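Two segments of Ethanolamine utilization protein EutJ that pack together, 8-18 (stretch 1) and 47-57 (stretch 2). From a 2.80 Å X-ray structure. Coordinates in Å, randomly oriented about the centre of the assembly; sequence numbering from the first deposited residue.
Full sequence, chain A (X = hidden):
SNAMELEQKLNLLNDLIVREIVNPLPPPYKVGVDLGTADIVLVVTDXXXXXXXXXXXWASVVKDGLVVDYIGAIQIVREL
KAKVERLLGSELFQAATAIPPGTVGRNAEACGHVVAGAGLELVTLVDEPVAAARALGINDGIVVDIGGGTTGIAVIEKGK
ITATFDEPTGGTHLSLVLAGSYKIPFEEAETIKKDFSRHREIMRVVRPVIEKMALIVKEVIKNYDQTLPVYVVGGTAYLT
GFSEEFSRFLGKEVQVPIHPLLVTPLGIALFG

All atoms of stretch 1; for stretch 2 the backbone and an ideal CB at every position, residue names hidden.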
# COMPACT_ATOMS: atom_id res chain seq x y z
N GLN A 8 -15.57 -0.12 -5.36
CA GLN A 8 -16.53 -0.44 -4.33
C GLN A 8 -15.90 -1.21 -3.15
O GLN A 8 -16.18 -0.89 -1.98
CB GLN A 8 -17.69 -1.26 -4.92
CG GLN A 8 -18.49 -0.52 -6.01
CD GLN A 8 -19.59 -1.38 -6.59
OE1 GLN A 8 -19.51 -2.60 -6.56
NE2 GLN A 8 -20.64 -0.74 -7.11
N LYS A 9 -15.07 -2.19 -3.47
CA LYS A 9 -14.36 -2.97 -2.45
C LYS A 9 -13.44 -2.11 -1.59
O LYS A 9 -13.36 -2.31 -0.40
CB LYS A 9 -13.56 -4.09 -3.08
CG LYS A 9 -14.38 -5.14 -3.82
CD LYS A 9 -13.85 -6.55 -3.48
CE LYS A 9 -14.14 -7.59 -4.56
NZ LYS A 9 -13.10 -7.50 -5.62
N LEU A 10 -12.75 -1.16 -2.22
CA LEU A 10 -11.86 -0.22 -1.55
C LEU A 10 -12.62 0.76 -0.69
O LEU A 10 -12.15 1.18 0.35
CB LEU A 10 -11.10 0.58 -2.59
CG LEU A 10 -9.66 0.28 -3.02
CD1 LEU A 10 -9.37 -1.21 -2.99
CD2 LEU A 10 -9.37 0.92 -4.42
N ASN A 11 -13.78 1.20 -1.16
CA ASN A 11 -14.57 2.11 -0.34
C ASN A 11 -15.06 1.38 0.89
O ASN A 11 -15.03 1.96 2.00
CB ASN A 11 -15.71 2.76 -1.12
CG ASN A 11 -15.28 4.01 -1.82
OD1 ASN A 11 -15.56 4.20 -2.98
ND2 ASN A 11 -14.61 4.90 -1.11
N LEU A 12 -15.45 0.12 0.71
CA LEU A 12 -15.89 -0.72 1.81
C LEU A 12 -14.77 -0.86 2.82
O LEU A 12 -14.91 -0.46 3.99
CB LEU A 12 -16.31 -2.11 1.31
CG LEU A 12 -16.93 -3.06 2.34
CD1 LEU A 12 -18.17 -2.45 2.97
CD2 LEU A 12 -17.26 -4.43 1.76
N LEU A 13 -13.64 -1.39 2.35
CA LEU A 13 -12.51 -1.69 3.18
C LEU A 13 -12.10 -0.45 3.91
O LEU A 13 -11.69 -0.51 5.06
CB LEU A 13 -11.36 -2.22 2.37
CG LEU A 13 -10.24 -2.82 3.21
CD1 LEU A 13 -10.76 -3.83 4.17
CD2 LEU A 13 -9.23 -3.46 2.32
N ASN A 14 -12.24 0.69 3.27
CA ASN A 14 -11.87 1.90 3.98
C ASN A 14 -12.73 2.14 5.23
O ASN A 14 -12.22 2.57 6.28
CB ASN A 14 -11.93 3.12 3.09
CG ASN A 14 -11.51 4.34 3.83
OD1 ASN A 14 -10.37 4.42 4.23
ND2 ASN A 14 -12.43 5.29 4.08
N ASP A 15 -14.03 1.89 5.09
CA ASP A 15 -14.93 1.98 6.20
C ASP A 15 -14.74 0.89 7.25
O ASP A 15 -14.75 1.19 8.44
CB ASP A 15 -16.36 2.05 5.72
CG ASP A 15 -16.79 3.47 5.48
OD1 ASP A 15 -16.49 4.35 6.33
OD2 ASP A 15 -17.43 3.74 4.43
N LEU A 16 -14.58 -0.35 6.81
CA LEU A 16 -14.39 -1.44 7.75
C LEU A 16 -13.25 -1.02 8.67
O LEU A 16 -13.40 -1.08 9.91
CB LEU A 16 -14.12 -2.78 7.06
CG LEU A 16 -15.25 -3.30 6.14
CD1 LEU A 16 -14.95 -4.67 5.58
CD2 LEU A 16 -16.65 -3.35 6.79
N ILE A 17 -12.16 -0.53 8.07
CA ILE A 17 -11.03 -0.05 8.83
C ILE A 17 -11.38 1.14 9.69
O ILE A 17 -11.41 1.02 10.90
CB ILE A 17 -9.86 0.28 7.95
CG1 ILE A 17 -9.22 -1.02 7.44
CG2 ILE A 17 -8.87 1.08 8.74
CD1 ILE A 17 -8.67 -0.95 6.06
N VAL A 18 -11.69 2.27 9.08
CA VAL A 18 -11.97 3.49 9.82
C VAL A 18 -13.16 3.46 10.81
O VAL A 18 -13.05 3.94 11.93
CB VAL A 18 -12.10 4.68 8.86
CG1 VAL A 18 -12.33 5.95 9.64
CG2 VAL A 18 -10.87 4.82 8.00
N UNK A 47 -13.94 -15.79 0.39
CA UNK A 47 -13.13 -16.53 -0.61
C UNK A 47 -13.11 -15.87 -1.98
O UNK A 47 -12.27 -16.18 -2.79
CB UNK A 47 -13.66 -17.96 -0.76
N UNK A 48 -14.04 -14.94 -2.21
CA UNK A 48 -14.10 -14.18 -3.45
C UNK A 48 -13.50 -12.78 -3.26
O UNK A 48 -13.70 -11.88 -4.07
CB UNK A 48 -15.55 -14.08 -3.94
N UNK A 49 -12.78 -12.59 -2.17
CA UNK A 49 -12.04 -11.35 -2.02
C UNK A 49 -12.87 -10.15 -1.65
O UNK A 49 -12.39 -9.02 -1.67
CB UNK A 49 -11.29 -11.05 -3.32
N UNK A 50 -14.13 -10.37 -1.30
CA UNK A 50 -14.87 -9.25 -0.77
C UNK A 50 -14.41 -9.01 0.68
O UNK A 50 -14.37 -9.96 1.46
CB UNK A 50 -16.38 -9.51 -0.85
N UNK A 51 -14.06 -7.75 1.01
CA UNK A 51 -13.63 -7.32 2.34
C UNK A 51 -14.62 -7.66 3.43
O UNK A 51 -15.80 -7.42 3.28
CB UNK A 51 -13.38 -5.81 2.34
N UNK A 52 -14.09 -8.25 4.50
CA UNK A 52 -14.84 -8.66 5.70
C UNK A 52 -14.42 -7.82 6.92
O UNK A 52 -15.26 -7.45 7.74
CB UNK A 52 -14.62 -10.15 5.98
N UNK A 53 -13.13 -7.49 7.02
CA UNK A 53 -12.58 -6.76 8.17
C UNK A 53 -11.23 -6.18 7.86
O UNK A 53 -10.53 -6.69 6.97
CB UNK A 53 -12.48 -7.67 9.39
N UNK A 54 -10.83 -5.16 8.62
CA UNK A 54 -9.48 -4.64 8.52
C UNK A 54 -9.08 -3.65 9.59
O UNK A 54 -9.91 -2.98 10.18
CB UNK A 54 -9.30 -3.98 7.15
N UNK A 55 -7.77 -3.56 9.85
CA UNK A 55 -7.24 -2.59 10.80
C UNK A 55 -5.92 -2.08 10.28
O UNK A 55 -5.27 -2.75 9.45
CB UNK A 55 -7.08 -3.20 12.19
N UNK A 56 -5.52 -0.91 10.78
CA UNK A 56 -4.30 -0.26 10.34
C UNK A 56 -3.58 0.47 11.48
O UNK A 56 -4.18 1.28 12.20
CB UNK A 56 -4.62 0.72 9.21
N UNK A 57 -2.28 0.24 11.63
CA UNK A 57 -1.50 1.09 12.55
C UNK A 57 -0.41 1.85 11.80
O UNK A 57 0.28 1.31 10.93
CB UNK A 57 -0.87 0.25 13.66

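Stretch 1 is a helix that meets the strand of stretch 2 at 61°, and the face it offers, K9, L12, L13, L16 and I17, is mostly aliphatic.

Position 47 lies far from the helix, and nothing visible restricts its side chain; it is Q47. At position 48, too, no helix atom comes within 5.5 Å of the ideal CB, so many residues would fit. The deposited residue is E48, whose side chain leads away and forms no salt bridge with K9.

Position 49 is set by its backbone. A phi of 76° with psi 10° favours glycine, although asparagine or aspartate could also adopt it. It is G49, and its carbonyl O lies 3.4 Å from K9 CD.

At position 50 the CB points sideways, 4.7 Å from K9 CD. The neighbouring methylenes of K9 and the methyl CD2 of L12 would suit a medium or large aliphatic residue. I50 takes this place, its CG2 4.3 Å from L12 CD2 and its CG1 4.1 Å from K9 CE.

Position 51 points toward the helix, its ideal CB 3.8 Å from both L13 CD1 and L16 CD1 and 4.2 Å from L12 CD2. Such a greasy, crowded site calls for a compact apolar residue: alanine, valine or proline, the last allowed by a phi of -54°. It is P51, whose CB packs against L13 and L16, while its CG reaches 3.5 Å from the carbonyl O of K9.

Positions 52 and 53 both direct CB away, so the helix hardly limits their side chains. They are V52 and A53, and L16 CD1 touches their backbone, 3.5 Å from V52 C and 3.7 Å from A53 N.

Position 54 is the most restrictive. Its CB would point toward the helix, only 3.0 Å from I17 CG1, a clash, and 3.3 Å from L13 CD1; glycine is the clear choice. With G54 there, the CA atoms of I17 and G54 approach to 4.9 Å, and I17 CA makes a CA-H...O contact of 3.4 Å with G54 O.

Position 55 turns away again and leaves the choice to other surroundings; it is A55. Position 56 points back toward the helix with more room, its CB 4.3 Å from I17 CG2, so valine, isoleucine, leucine or methionine would serve. L56 makes this apolar contact through its CB. Position 57 is beyond reach of the helix, and K57 NZ is hydrogen-bonded elsewhere in the structure.

Stretch 2, residues 47-57: QEGIPVAGALK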
# COMPACT_ATOMS: atom_id res chain seq x y z
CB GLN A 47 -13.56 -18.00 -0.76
CG GLN A 47 -13.15 -18.95 0.39
CD GLN A 47 -11.61 -19.06 0.66
OE1 GLN A 47 -11.21 -19.22 1.81
NE2 GLN A 47 -10.78 -19.01 -0.39
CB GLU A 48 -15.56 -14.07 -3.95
CG GLU A 48 -16.49 -15.27 -3.65
CD GLU A 48 -15.80 -16.64 -3.81
OE1 GLU A 48 -15.05 -16.82 -4.80
OE2 GLU A 48 -15.99 -17.53 -2.93
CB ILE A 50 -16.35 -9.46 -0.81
CG1 ILE A 50 -16.80 -9.70 -2.24
CG2 ILE A 50 -17.04 -8.21 -0.30
CD1 ILE A 50 -18.31 -9.72 -2.37
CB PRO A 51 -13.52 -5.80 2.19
CG PRO A 51 -13.21 -5.60 0.79
CD PRO A 51 -13.96 -6.66 0.04
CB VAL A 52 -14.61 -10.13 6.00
CG1 VAL A 52 -15.14 -10.47 7.36
CG2 VAL A 52 -15.29 -10.96 4.96
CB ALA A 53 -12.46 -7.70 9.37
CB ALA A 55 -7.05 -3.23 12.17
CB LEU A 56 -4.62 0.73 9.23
CG LEU A 56 -3.51 1.62 8.66
CD1 LEU A 56 -3.99 2.06 7.33
CD2 LEU A 56 -3.24 2.84 9.50
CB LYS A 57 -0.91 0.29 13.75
CG LYS A 57 -0.41 1.13 14.98
CD LYS A 57 -1.58 1.57 15.88
CE LYS A 57 -1.16 2.49 17.03
NZ LYS A 57 -0.47 1.75 18.13
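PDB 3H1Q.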